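Local structure of ferritin like protein (Caulobacter vibrioides, 3HL1) at residues 29-34 with 311-316; 89-94 with 128-133; 123-128 with 141-146; 267-272 with 298-303. The protein is of unknown function but belongs to the ferritin-like family of helical proteins, whose members often bind metal, so that a metal-related role is possible. All coordinates share one frame; numbering follows the deposited sequence. Where two conformers were deposited one is given.

Interaction 1. Residues 29-34 with 311-316; sequences YLTVLY and GAVPRY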
loop_
_atom_site.group_PDB
_atom_site.type_symbol
_atom_site.label_atom_id
_atom_site.label_comp_id
_atom_site.label_asym_id
_atom_site.label_seq_id
_atom_site.Cartn_x
_atom_site.Cartn_y
_atom_site.Cartn_z
ATOM N N TYR A 29 1.874 3.496 -7.208
ATOM C CA TYR A 29 2.149 2.462 -8.156
ATOM C C TYR A 29 1.228 2.563 -9.366
ATOM O O TYR A 29 1.646 2.291 -10.468
ATOM C CB TYR A 29 1.980 1.076 -7.531
ATOM C CG TYR A 29 2.989 0.660 -6.476
ATOM C CD1 TYR A 29 3.905 1.571 -5.912
ATOM C CD2 TYR A 29 2.870 -0.597 -5.869
ATOM C CE1 TYR A 29 4.780 1.183 -4.910
ATOM C CE2 TYR A 29 3.701 -0.965 -4.804
ATOM C CZ TYR A 29 4.660 -0.094 -4.339
ATOM O OH TYR A 29 5.475 -0.474 -3.262
ATOM N N LEU A 30 -0.045 2.870 -9.151
ATOM C CA LEU A 30 -0.999 2.978 -10.249
ATOM C C LEU A 30 -0.623 4.098 -11.203
ATOM O O LEU A 30 -0.732 3.955 -12.445
ATOM C CB LEU A 30 -2.431 3.217 -9.734
ATOM C CG LEU A 30 -3.201 1.999 -9.184
ATOM C CD1 LEU A 30 -4.525 2.463 -8.476
ATOM C CD2 LEU A 30 -3.416 0.906 -10.294
ATOM N N THR A 31 -0.204 5.221 -10.630
ATOM C CA THR A 31 0.242 6.400 -11.391
ATOM C C THR A 31 1.432 6.049 -12.284
ATOM O O THR A 31 1.399 6.364 -13.470
ATOM C CB THR A 31 0.516 7.597 -10.466
ATOM O OG1 THR A 31 -0.702 7.880 -9.765
ATOM C CG2 THR A 31 0.959 8.837 -11.308
ATOM N N VAL A 32 2.419 5.337 -11.737
ATOM C CA VAL A 32 3.552 4.793 -12.550
ATOM C C VAL A 32 3.062 3.820 -13.592
ATOM O O VAL A 32 3.434 3.934 -14.750
ATOM C CB VAL A 32 4.628 4.131 -11.654
ATOM C CG1 VAL A 32 5.725 3.403 -12.478
ATOM C CG2 VAL A 32 5.168 5.207 -10.704
ATOM N N LEU A 33 2.242 2.858 -13.190
ATOM C CA LEU A 33 1.731 1.845 -14.114
ATOM C C LEU A 33 1.136 2.441 -15.370
ATOM O O LEU A 33 1.527 2.136 -16.473
ATOM C CB LEU A 33 0.648 0.988 -13.432
ATOM C CG LEU A 33 0.038 -0.165 -14.184
ATOM C CD1 LEU A 33 1.170 -1.209 -14.612
ATOM C CD2 LEU A 33 -1.161 -0.795 -13.408
ATOM N N TYR A 34 0.152 3.292 -15.196
ATOM C CA TYR A 34 -0.601 3.800 -16.346
ATOM C C TYR A 34 0.167 4.809 -17.175
ATOM O O TYR A 34 -0.210 5.054 -18.327
ATOM C CB TYR A 34 -1.968 4.346 -15.906
ATOM C CG TYR A 34 -2.947 3.243 -15.618
ATOM C CD1 TYR A 34 -3.438 2.447 -16.640
ATOM C CD2 TYR A 34 -3.308 2.920 -14.305
ATOM C CE1 TYR A 34 -4.308 1.402 -16.387
ATOM C CE2 TYR A 34 -4.168 1.864 -14.046
ATOM C CZ TYR A 34 -4.677 1.125 -15.092
ATOM O OH TYR A 34 -5.538 0.099 -14.852
ATOM N N GLY A 311 -2.159 14.514 -20.891
ATOM C CA GLY A 311 -1.022 15.324 -20.451
ATOM C C GLY A 311 -1.146 15.885 -19.036
ATOM O O GLY A 311 -0.516 16.862 -18.719
ATOM N N ALA A 312 -1.934 15.230 -18.178
ATOM C CA ALA A 312 -2.074 15.601 -16.781
ATOM C C ALA A 312 -1.576 14.423 -15.924
ATOM O O ALA A 312 -2.026 13.294 -16.081
ATOM C CB ALA A 312 -3.524 15.874 -16.438
ATOM N N VAL A 313 -0.690 14.703 -14.985
ATOM C CA VAL A 313 -0.290 13.685 -14.029
ATOM C C VAL A 313 -1.515 13.375 -13.168
ATOM O O VAL A 313 -2.168 14.288 -12.640
ATOM C CB VAL A 313 0.866 14.154 -13.113
ATOM C CG1 VAL A 313 1.275 13.000 -12.168
ATOM C CG2 VAL A 313 2.067 14.665 -13.968
ATOM N N PRO A 314 -1.837 12.079 -12.987
ATOM C CA PRO A 314 -2.851 11.736 -12.042
ATOM C C PRO A 314 -2.776 12.435 -10.696
ATOM O O PRO A 314 -1.693 12.630 -10.151
ATOM C CB PRO A 314 -2.698 10.227 -11.921
ATOM C CG PRO A 314 -2.296 9.808 -13.294
ATOM C CD PRO A 314 -1.312 10.898 -13.695
ATOM N N ARG A 315 -3.938 12.821 -10.187
ATOM C CA ARG A 315 -4.118 13.487 -8.895
ATOM C C ARG A 315 -5.244 12.767 -8.125
ATOM O O ARG A 315 -6.216 12.392 -8.732
ATOM C CB ARG A 315 -4.575 14.903 -9.198
ATOM C CG ARG A 315 -3.901 15.929 -8.447
ATOM C CD ARG A 315 -4.406 17.279 -8.884
ATOM N NE ARG A 315 -5.507 17.741 -8.033
ATOM C CZ ARG A 315 -5.403 18.601 -7.012
ATOM N NH1 ARG A 315 -4.229 19.145 -6.676
ATOM N NH2 ARG A 315 -6.496 18.938 -6.325
ATOM N N TYR A 316 -5.145 12.616 -6.787
ATOM C CA TYR A 316 -6.116 11.792 -6.070
ATOM C C TYR A 316 -6.911 12.517 -4.973
ATOM O O TYR A 316 -7.753 11.909 -4.342
ATOM C CB TYR A 316 -5.429 10.535 -5.522
ATOM C CG TYR A 316 -4.889 9.657 -6.636
ATOM C CD1 TYR A 316 -3.681 9.930 -7.230
ATOM C CD2 TYR A 316 -5.626 8.585 -7.118
ATOM C CE1 TYR A 316 -3.205 9.152 -8.303
ATOM C CE2 TYR A 316 -5.130 7.785 -8.137
ATOM C CZ TYR A 316 -3.924 8.073 -8.704
ATOM O OH TYR A 316 -3.466 7.268 -9.733
#
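Residues 29-34 form a regular stretch near the C-terminal end of helix 8-35, whereas 311-316 run past it as an extended loop after helix 292-309. That helix ends in a Schellman motif, with Gly-311 at positive phi (78°) as the first residue to leave helical geometry. The backbones come nearest at Thr-31 and Pro-314, whose CA atoms lie 6.2 Å apart. Thr-31 carries the contact with both its branches. CG2, anti to the backbone N, rests against the Pro-314 ring, 3.9 Å from CG of that proline, and the same CG2 lies 4.3 Å from Val-313 CG1. OG1, anti to the carbonyl carbon (chi1 -59°), turns to the tyrosine side: Tyr-316 OH donates a hydrogen bond of 2.8 Å to Thr-31 OG1. The threonine oxygen sits at the edge of the Tyr-316 ring, near its plane, and its own hydroxyl bonds back to Pro-27 O one turn earlier, so the buried oxygen is held from two directions. Leu-30 adds a looser touch, its CB 4.2 Å from Tyr-316 OH. Farther out, Tyr-316 meets Phe-273 edge-to-face, and Pro-314 packs on Ile-304 and Trp-308 of helix 292-309. Trp-308 also sends its NE1 to the carbonyl O of Thr-31, tying the same helical turn to that helix. This is packing of a C-terminal tail into the seam between the first helix of the helical, ferritin-like chain and helix 292-309, closed by a buried tyrosine-threonine hydrogen bond.

Interaction 2. Residues 89-94 with 128-133; sequences FDLDTP and TQREPD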
loop_
_atom_site.group_PDB
_atom_site.type_symbol
_atom_site.label_atom_id
_atom_site.label_comp_id
_atom_site.label_asym_id
_atom_site.label_seq_id
_atom_site.Cartn_x
_atom_site.Cartn_y
_atom_site.Cartn_z
ATOM N N PHE A 89 13.885 6.449 6.677
ATOM C CA PHE A 89 15.056 5.737 6.167
ATOM C C PHE A 89 16.329 6.101 6.946
ATOM O O PHE A 89 17.315 5.378 6.883
ATOM C CB PHE A 89 15.211 5.963 4.659
ATOM C CG PHE A 89 14.033 5.445 3.867
ATOM C CD1 PHE A 89 13.724 4.109 3.875
ATOM C CD2 PHE A 89 13.218 6.309 3.159
ATOM C CE1 PHE A 89 12.636 3.619 3.163
ATOM C CE2 PHE A 89 12.098 5.843 2.455
ATOM C CZ PHE A 89 11.800 4.485 2.462
ATOM N N ASP A 90 16.256 7.207 7.683
ATOM C CA ASP A 90 17.351 7.700 8.524
ATOM C C ASP A 90 17.587 6.711 9.633
ATOM O O ASP A 90 18.606 6.752 10.291
ATOM C CB ASP A 90 17.025 9.034 9.212
ATOM C CG ASP A 90 16.956 10.216 8.263
ATOM O OD1 ASP A 90 17.479 10.144 7.130
ATOM O OD2 ASP A 90 16.383 11.247 8.690
ATOM N N LEU A 91 16.617 5.845 9.895
ATOM C CA LEU A 91 16.800 4.819 10.912
ATOM C C LEU A 91 17.707 3.671 10.454
ATOM O O LEU A 91 18.161 2.869 11.260
ATOM C CB LEU A 91 15.458 4.262 11.381
ATOM C CG LEU A 91 14.493 5.246 12.046
ATOM C CD1 LEU A 91 13.162 4.612 12.281
ATOM C CD2 LEU A 91 15.092 5.722 13.383
ATOM N N ASP A 92 17.923 3.562 9.155
ATOM C CA ASP A 92 18.581 2.408 8.583
ATOM C C ASP A 92 20.057 2.700 8.322
ATOM O O ASP A 92 20.428 3.825 8.051
ATOM C CB ASP A 92 17.913 2.055 7.242
ATOM C CG ASP A 92 16.442 1.745 7.376
ATOM O OD1 ASP A 92 16.070 1.247 8.461
ATOM O OD2 ASP A 92 15.668 2.002 6.417
ATOM N N THR A 93 20.869 1.654 8.340
ATOM C CA THR A 93 22.307 1.771 8.084
ATOM C C THR A 93 22.727 0.666 7.085
ATOM O O THR A 93 22.513 -0.528 7.329
ATOM C CB THR A 93 23.067 1.675 9.413
ATOM O OG1 THR A 93 22.749 0.428 10.025
ATOM C CG2 THR A 93 22.646 2.823 10.413
ATOM N N PRO A 94 23.189 1.058 5.888
ATOM C CA PRO A 94 23.275 2.439 5.373
ATOM C C PRO A 94 21.864 2.980 5.104
ATOM O O PRO A 94 20.916 2.188 4.986
ATOM C CB PRO A 94 24.064 2.281 4.063
ATOM C CG PRO A 94 23.704 0.910 3.580
ATOM C CD PRO A 94 23.581 0.069 4.861
ATOM N N THR A 128 18.280 -3.240 6.646
ATOM C CA THR A 128 18.283 -2.030 7.494
ATOM C C THR A 128 19.326 -2.094 8.629
ATOM O O THR A 128 19.743 -1.072 9.177
ATOM C CB THR A 128 16.884 -1.772 8.089
ATOM O OG1 THR A 128 16.500 -2.836 8.992
ATOM C CG2 THR A 128 15.869 -1.620 6.969
ATOM N N GLN A 129 19.733 -3.307 8.972
ATOM C CA GLN A 129 20.653 -3.541 10.082
ATOM C C GLN A 129 20.169 -2.858 11.357
ATOM O O GLN A 129 20.900 -2.108 11.983
ATOM C CB GLN A 129 22.053 -3.067 9.748
ATOM C CG GLN A 129 22.645 -3.703 8.528
ATOM C CD GLN A 129 24.138 -3.522 8.500
ATOM O OE1 GLN A 129 24.847 -4.120 9.312
ATOM N NE2 GLN A 129 24.630 -2.687 7.580
ATOM N N ARG A 130 18.904 -3.050 11.700
ATOM C CA ARG A 130 18.451 -2.557 12.982
ATOM C C ARG A 130 17.598 -3.547 13.712
ATOM O O ARG A 130 16.931 -4.379 13.116
ATOM C CB ARG A 130 17.772 -1.188 12.887
ATOM C CG ARG A 130 16.539 -1.072 12.066
ATOM C CD ARG A 130 16.053 0.366 12.094
ATOM N NE ARG A 130 14.952 0.632 13.030
ATOM C CZ ARG A 130 14.976 1.455 14.083
ATOM N NH1 ARG A 130 16.068 2.119 14.448
ATOM N NH2 ARG A 130 13.878 1.608 14.794
ATOM N N GLU A 131 17.692 -3.470 15.031
ATOM C CA GLU A 131 16.785 -4.176 15.914
ATOM C C GLU A 131 15.408 -3.487 15.820
ATOM O O GLU A 131 15.336 -2.274 15.981
ATOM C CB GLU A 131 17.320 -4.143 17.356
ATOM C CG GLU A 131 18.289 -5.276 17.661
ATOM C CD GLU A 131 17.597 -6.625 17.573
ATOM O OE1 GLU A 131 16.559 -6.802 18.245
ATOM O OE2 GLU A 131 18.073 -7.494 16.819
ATOM N N PRO A 132 14.328 -4.261 15.550
ATOM C CA PRO A 132 12.991 -3.680 15.471
ATOM C C PRO A 132 12.653 -2.973 16.754
ATOM O O PRO A 132 12.954 -3.506 17.842
ATOM C CB PRO A 132 12.085 -4.896 15.277
ATOM C CG PRO A 132 12.988 -5.934 14.671
ATOM C CD PRO A 132 14.303 -5.716 15.280
ATOM N N ASP A 133 12.105 -1.770 16.640
ATOM C CA ASP A 133 11.699 -1.006 17.806
ATOM C C ASP A 133 10.273 -1.439 18.109
ATOM O O ASP A 133 9.331 -1.139 17.342
ATOM C CB ASP A 133 11.766 0.472 17.550
ATOM C CG ASP A 133 11.558 1.268 18.804
ATOM O OD1 ASP A 133 11.021 0.712 19.804
ATOM O OD2 ASP A 133 11.906 2.453 18.767
HETATM O O HOH W 1 20.423 0.570 11.383
#
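Two loops of the ferritin-like chain meet here: 89-94, which starts as a 3-10 turn at 89-91, and 128-133, part of the loop between helix 112-121 and helix 144-157. The packed side centres on Asp-92 and Thr-128, both buried, with CA atoms 4.6 Å apart. The two side chains cross obliquely, and Asp-92 OD1 presses on the carbon side of the threonine, 3.1 Å from Thr-128 CB. Thr-128 OG1 is turned to Glu-125 O instead, in the crowded position between its own N and carbonyl carbon (chi1 65°). Next to this pair, Thr-93 N gives Thr-128 O a nearly straight hydrogen bond of 3.1 Å (173° at the hydrogen), coming from above the carbonyl plane. Beside them Arg-130 covers Leu-91: its chain, bent at chi3 (-100°), passes CD within 3.4 Å of Leu-91 O, and Leu-91 CB lies over one face of the guanidinium, toward its rim. The charge of Arg-130 is met by Glu-146 through a salt bridge at NE.

Toward solvent the contact loosens. Thr-93, Pro-94 and Gln-129 are exposed there, and the peptide bond before Pro-94 is cis. Gln-129, extended beyond CG, crosses Thr-93 at about a right angle, and its NE2 makes a weak, bent bond to Thr-93 O. A water bridges the two loops: it donates to Gln-129 O and is hydrogen-bonded to Thr-93 OG1 at 2.7 Å.

Interaction 3. Residues 123-128 with 141-146; sequences YPEWRT and YGSIGE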
loop_
_atom_site.group_PDB
_atom_site.type_symbol
_atom_site.label_atom_id
_atom_site.label_comp_id
_atom_site.label_asym_id
_atom_site.label_seq_id
_atom_site.Cartn_x
_atom_site.Cartn_y
_atom_site.Cartn_z
ATOM N N TYR A 123 11.925 -1.792 0.610
ATOM C CA TYR A 123 13.260 -2.106 1.107
ATOM C C TYR A 123 13.180 -3.153 2.225
ATOM O O TYR A 123 12.429 -2.949 3.203
ATOM C CB TYR A 123 13.920 -0.852 1.660
ATOM C CG TYR A 123 15.395 -0.990 1.923
ATOM C CD1 TYR A 123 16.292 -1.260 0.881
ATOM C CD2 TYR A 123 15.908 -0.785 3.200
ATOM C CE1 TYR A 123 17.624 -1.350 1.125
ATOM C CE2 TYR A 123 17.258 -0.870 3.436
ATOM C CZ TYR A 123 18.098 -1.166 2.379
ATOM O OH TYR A 123 19.445 -1.214 2.575
ATOM N N PRO A 124 13.934 -4.270 2.092
ATOM C CA PRO A 124 13.813 -5.383 3.042
ATOM C C PRO A 124 14.360 -5.076 4.431
ATOM O O PRO A 124 15.395 -4.455 4.595
ATOM C CB PRO A 124 14.652 -6.505 2.383
ATOM C CG PRO A 124 14.765 -6.118 0.966
ATOM C CD PRO A 124 14.868 -4.629 1.005
ATOM N N GLU A 125 13.650 -5.520 5.438
ATOM C CA GLU A 125 14.046 -5.249 6.818
ATOM C C GLU A 125 15.459 -5.727 7.121
ATOM O O GLU A 125 16.180 -5.085 7.902
ATOM C CB GLU A 125 13.096 -5.980 7.741
ATOM C CG GLU A 125 13.230 -5.577 9.174
ATOM C CD GLU A 125 12.320 -6.351 10.132
ATOM O OE1 GLU A 125 11.543 -7.261 9.700
ATOM O OE2 GLU A 125 12.420 -6.015 11.341
ATOM N N TRP A 126 15.841 -6.878 6.579
ATOM C CA TRP A 126 17.177 -7.421 6.891
ATOM C C TRP A 126 18.344 -6.520 6.446
ATOM O O TRP A 126 19.425 -6.539 7.047
ATOM C CB TRP A 126 17.357 -8.844 6.370
ATOM C CG TRP A 126 17.446 -8.976 4.908
ATOM C CD1 TRP A 126 16.413 -9.216 4.041
ATOM C CD2 TRP A 126 18.638 -8.944 4.112
ATOM N NE1 TRP A 126 16.889 -9.324 2.757
ATOM C CE2 TRP A 126 18.249 -9.157 2.770
ATOM C CE3 TRP A 126 20.001 -8.755 4.400
ATOM C CZ2 TRP A 126 19.172 -9.181 1.713
ATOM C CZ3 TRP A 126 20.930 -8.779 3.339
ATOM C CH2 TRP A 126 20.507 -8.993 2.017
ATOM N N ARG A 127 18.139 -5.734 5.403
ATOM C CA ARG A 127 19.167 -4.784 4.949
ATOM C C ARG A 127 19.299 -3.535 5.831
ATOM O O ARG A 127 20.301 -2.847 5.785
ATOM C CB ARG A 127 18.865 -4.418 3.505
ATOM C CG ARG A 127 18.954 -5.644 2.637
ATOM C CD ARG A 127 18.298 -5.460 1.364
ATOM N NE ARG A 127 19.160 -4.845 0.378
ATOM C CZ ARG A 127 19.738 -5.475 -0.635
ATOM N NH1 ARG A 127 20.469 -4.758 -1.481
ATOM N NH2 ARG A 127 19.589 -6.788 -0.819
ATOM N N THR A 128 18.280 -3.240 6.646
ATOM C CA THR A 128 18.283 -2.030 7.494
ATOM C C THR A 128 19.326 -2.094 8.629
ATOM O O THR A 128 19.743 -1.072 9.177
ATOM C CB THR A 128 16.884 -1.772 8.089
ATOM O OG1 THR A 128 16.500 -2.836 8.992
ATOM C CG2 THR A 128 15.869 -1.620 6.969
ATOM N N TYR A 141 9.248 3.624 11.278
ATOM C CA TYR A 141 10.087 2.450 11.226
ATOM C C TYR A 141 11.051 2.543 10.026
ATOM O O TYR A 141 10.858 3.333 9.114
ATOM C CB TYR A 141 9.167 1.201 11.136
ATOM C CG TYR A 141 8.196 1.015 12.287
ATOM C CD1 TYR A 141 6.912 1.580 12.275
ATOM C CD2 TYR A 141 8.557 0.274 13.390
ATOM C CE1 TYR A 141 6.063 1.419 13.333
ATOM C CE2 TYR A 141 7.697 0.083 14.448
ATOM C CZ TYR A 141 6.451 0.660 14.422
ATOM O OH TYR A 141 5.641 0.448 15.524
ATOM N N GLY A 142 12.083 1.700 10.019
ATOM C CA GLY A 142 13.063 1.714 8.936
ATOM C C GLY A 142 12.664 0.966 7.681
ATOM O O GLY A 142 13.309 1.081 6.658
ATOM N N SER A 143 11.591 0.179 7.783
ATOM C CA SER A 143 11.092 -0.661 6.684
ATOM C C SER A 143 9.664 -1.105 7.009
ATOM O O SER A 143 9.263 -1.060 8.155
ATOM C CB SER A 143 11.941 -1.934 6.548
ATOM O OG SER A 143 11.951 -2.720 7.757
ATOM N N ILE A 144 8.955 -1.605 6.004
ATOM C CA ILE A 144 7.622 -2.133 6.186
ATOM C C ILE A 144 7.676 -3.377 7.033
ATOM O O ILE A 144 6.835 -3.569 7.898
ATOM C CB ILE A 144 6.938 -2.446 4.822
ATOM C CG1 ILE A 144 6.674 -1.140 4.089
ATOM C CG2 ILE A 144 5.662 -3.227 5.059
ATOM C CD1 ILE A 144 6.056 -1.332 2.671
ATOM N N GLY A 145 8.691 -4.198 6.813
ATOM C CA GLY A 145 8.897 -5.393 7.549
ATOM C C GLY A 145 9.042 -5.143 9.021
ATOM O O GLY A 145 8.500 -5.917 9.838
ATOM N N GLU A 146 9.766 -4.083 9.381
ATOM C CA GLU A 146 9.912 -3.743 10.794
ATOM C C GLU A 146 8.576 -3.315 11.409
ATOM O O GLU A 146 8.236 -3.630 12.573
ATOM C CB GLU A 146 10.915 -2.606 10.984
ATOM C CG GLU A 146 11.197 -2.317 12.468
ATOM C CD GLU A 146 11.982 -1.025 12.739
ATOM O OE1 GLU A 146 12.581 -0.473 11.799
ATOM O OE2 GLU A 146 12.004 -0.581 13.925
HETATM O O HOH W 2 10.373 -1.273 3.561
HETATM O O HOH W 3 10.204 -4.499 4.247
HETATM O O HOH W 4 13.763 -1.832 9.427
#
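The N-terminus of helix 144-157 is capped by Ser-143, and the turn 123-128 packs over that capped end. Ser-143 OG lies between its own N and carbonyl carbon (chi1 59°), where it accepts from Glu-146 N at 3.0 Å. The same oxygen rests 3.4 Å from Glu-125 CG, while Ser-143 CB faces Tyr-123 O. Glu-125 runs alongside the first helical turn with CG anti to the backbone N (chi1 -169°) and the rest of the chain extended. Its OE2 comes 3.4 Å from Glu-146 CA, and the backbones of Glu-125 and Gly-145 come within 5.2 Å at their CA atoms. In this ferritin-like chain the polar links across the join between the loop after helix 112-121 and the next helix run through water. Tyr-123 O accepts from two waters, which in turn accept from Ile-144 N and Gly-145 N, so amides of the first turn are satisfied through solvent. A third water donates to Thr-128 OG1 and to Glu-146 OE1, and is 2.6 Å from Ser-143 OG. Thr-128 CG2 meets Gly-142 O at 3.7 Å. Glu-146 OE1 also takes Gly-142 N, from above the carboxylate plane. Glu-125 OE2 lies close to Asp-149 OD2, a crowding of acids that could raise the proton affinity of one of them.

Interaction 4. Residues 267-272 with 298-303; sequences ARLIAD and AKLGGD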
loop_
_atom_site.group_PDB
_atom_site.type_symbol
_atom_site.label_atom_id
_atom_site.label_comp_id
_atom_site.label_asym_id
_atom_site.label_seq_id
_atom_site.Cartn_x
_atom_site.Cartn_y
_atom_site.Cartn_z
ATOM N N ALA A 267 -10.154 15.994 -12.101
ATOM C CA ALA A 267 -11.294 16.168 -11.228
ATOM C C ALA A 267 -12.121 14.900 -11.180
ATOM O O ALA A 267 -12.627 14.538 -10.126
ATOM C CB ALA A 267 -12.146 17.321 -11.642
ATOM N N ARG A 268 -12.284 14.253 -12.337
ATOM C CA ARG A 268 -13.028 12.995 -12.387
ATOM C C ARG A 268 -12.355 11.894 -11.544
ATOM O O ARG A 268 -13.023 11.150 -10.809
ATOM C CB ARG A 268 -13.240 12.590 -13.821
ATOM C CG ARG A 268 -13.606 11.187 -13.965
ATOM C CD ARG A 268 -13.835 10.805 -15.375
ATOM N NE ARG A 268 -14.473 9.510 -15.284
ATOM C CZ ARG A 268 -15.765 9.265 -15.444
ATOM N NH1 ARG A 268 -16.624 10.229 -15.818
ATOM N NH2 ARG A 268 -16.186 8.008 -15.271
ATOM N N LEU A 269 -11.043 11.812 -11.618
ATOM C CA LEU A 269 -10.298 10.881 -10.815
ATOM C C LEU A 269 -10.426 11.143 -9.314
ATOM O O LEU A 269 -10.632 10.226 -8.567
ATOM C CB LEU A 269 -8.817 10.858 -11.233
ATOM C CG LEU A 269 -7.806 10.032 -10.395
ATOM C CD1 LEU A 269 -8.356 8.562 -10.295
ATOM C CD2 LEU A 269 -6.454 10.093 -11.050
ATOM N N ILE A 270 -10.297 12.396 -8.904
ATOM C CA ILE A 270 -10.493 12.786 -7.521
ATOM C C ILE A 270 -11.877 12.371 -7.007
ATOM O O ILE A 270 -11.975 11.759 -5.966
ATOM C CB ILE A 270 -10.262 14.271 -7.354
ATOM C CG1 ILE A 270 -8.800 14.633 -7.655
ATOM C CG2 ILE A 270 -10.631 14.767 -5.906
ATOM C CD1 ILE A 270 -8.559 16.144 -7.926
ATOM N N ALA A 271 -12.933 12.659 -7.761
ATOM C CA ALA A 271 -14.253 12.275 -7.401
ATOM C C ALA A 271 -14.425 10.741 -7.321
ATOM O O ALA A 271 -14.946 10.193 -6.326
ATOM C CB ALA A 271 -15.260 12.867 -8.395
ATOM N N ASP A 272 -14.027 10.038 -8.379
ATOM C CA ASP A 272 -14.199 8.569 -8.415
ATOM C C ASP A 272 -13.370 7.891 -7.304
ATOM O O ASP A 272 -13.833 6.951 -6.653
ATOM C CB ASP A 272 -13.802 7.977 -9.783
ATOM C CG ASP A 272 -14.784 8.295 -10.892
ATOM O OD1 ASP A 272 -15.904 8.740 -10.591
ATOM O OD2 ASP A 272 -14.408 8.125 -12.088
ATOM N N ALA A 298 -12.403 -0.759 -11.813
ATOM C CA ALA A 298 -11.659 -0.743 -13.125
ATOM C C ALA A 298 -11.823 0.577 -13.838
ATOM O O ALA A 298 -11.051 0.955 -14.722
ATOM C CB ALA A 298 -12.156 -1.867 -14.061
ATOM N N LYS A 299 -12.880 1.245 -13.461
ATOM C CA LYS A 299 -13.125 2.598 -13.832
ATOM C C LYS A 299 -12.014 3.533 -13.374
ATOM O O LYS A 299 -11.725 4.473 -14.051
ATOM C CB LYS A 299 -14.436 3.048 -13.198
ATOM C CG LYS A 299 -15.199 4.170 -13.964
ATOM C CD LYS A 299 -16.036 5.088 -13.017
ATOM C CE LYS A 299 -16.420 4.423 -11.667
ATOM N NZ LYS A 299 -15.314 4.521 -10.613
ATOM N N LEU A 300 -11.451 3.304 -12.201
ATOM C CA LEU A 300 -10.367 4.132 -11.658
ATOM C C LEU A 300 -9.177 4.039 -12.573
ATOM O O LEU A 300 -8.521 5.014 -12.889
ATOM C CB LEU A 300 -9.980 3.652 -10.262
ATOM C CG LEU A 300 -10.831 4.213 -9.104
ATOM C CD1 LEU A 300 -10.308 3.625 -7.796
ATOM C CD2 LEU A 300 -10.718 5.717 -9.099
ATOM N N GLY A 301 -8.918 2.843 -13.071
ATOM C CA GLY A 301 -7.783 2.675 -13.955
ATOM C C GLY A 301 -7.995 3.420 -15.274
ATOM O O GLY A 301 -7.086 4.066 -15.808
ATOM N N GLY A 302 -9.208 3.357 -15.786
ATOM C CA GLY A 302 -9.555 4.173 -16.935
ATOM C C GLY A 302 -9.408 5.667 -16.686
ATOM O O GLY A 302 -8.915 6.419 -17.551
ATOM N N ASP A 303 -9.803 6.125 -15.500
ATOM C CA ASP A 303 -9.601 7.513 -15.092
ATOM C C ASP A 303 -8.128 7.961 -15.016
ATOM O O ASP A 303 -7.765 9.090 -15.402
ATOM C CB ASP A 303 -10.146 7.750 -13.667
ATOM C CG ASP A 303 -11.631 7.667 -13.564
ATOM O OD1 ASP A 303 -12.329 7.680 -14.576
ATOM O OD2 ASP A 303 -12.116 7.501 -12.424
HETATM O O HOH W 5 -15.942 5.420 -7.708
#
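Helix 261-283 and helix 292-309 form an antiparallel pair; within it the axes of 267-272 and 298-303 run at 159° to each other and approach to 9.6 Å. Apolar packing forms the buried side: Leu-269 CD1 meets Leu-300 CD2 at 3.9 Å, the two side chains crossing at about a right angle, and CD1 also rests on Asp-303 CB. Leu-300 CD2 continues across to the CB of Asp-272.

The charged side is a salt-bridge network of Arg-268, Asp-272, Lys-299 and Asp-303. Arg-268, extended from CG to NE, crosses Asp-303 at about a right angle. Asp-272 and Asp-303 turn their nearly coplanar carboxylates to each other, but their OD2 atoms are modelled too close for their positions to carry weight. The Asp-272 to Lys-299 bridge is long, and uncertain because it rests on the same OD2 of Asp-272; Lys-299 NZ, brought back by bends at chi3 and chi4, is hydrogen-bonded to Gln-296 O. A water joins the helices as well, donating to Asp-272 O and accepting from Lys-299 NZ. The firmest bond runs from Arg-268 NE to Asp-303 OD1 at 2.9 Å, in the guanidinium plane but from above the carboxylate plane.

The four contacts fall into two pairs; interaction 4 lies across the chain's centre from interactions 2 and 3. Interactions 2 and 3 have centres 7 Å apart, share Thr-128 and alternate along the sequence; besides the Arg-130 bridge, a probable hydrogen bond from Asp-133 N to Glu-146 OE2, 3.0 Å, joins them. Interactions 1 and 4 have centres 10 Å apart and meet by packing, as where Pro-314 CB lies 3.9 Å from Leu-269 CD2, so the tail after helix 292-309 reaches both the first helix and helix 261-283. Between the pairs, the centres of interactions 2 and 4 are about 37 Å apart. An unidentified ligand lies about 4 Å from Gly-145 in interaction 3, probably from the crystallisation liquor, though such molecules often mark pockets.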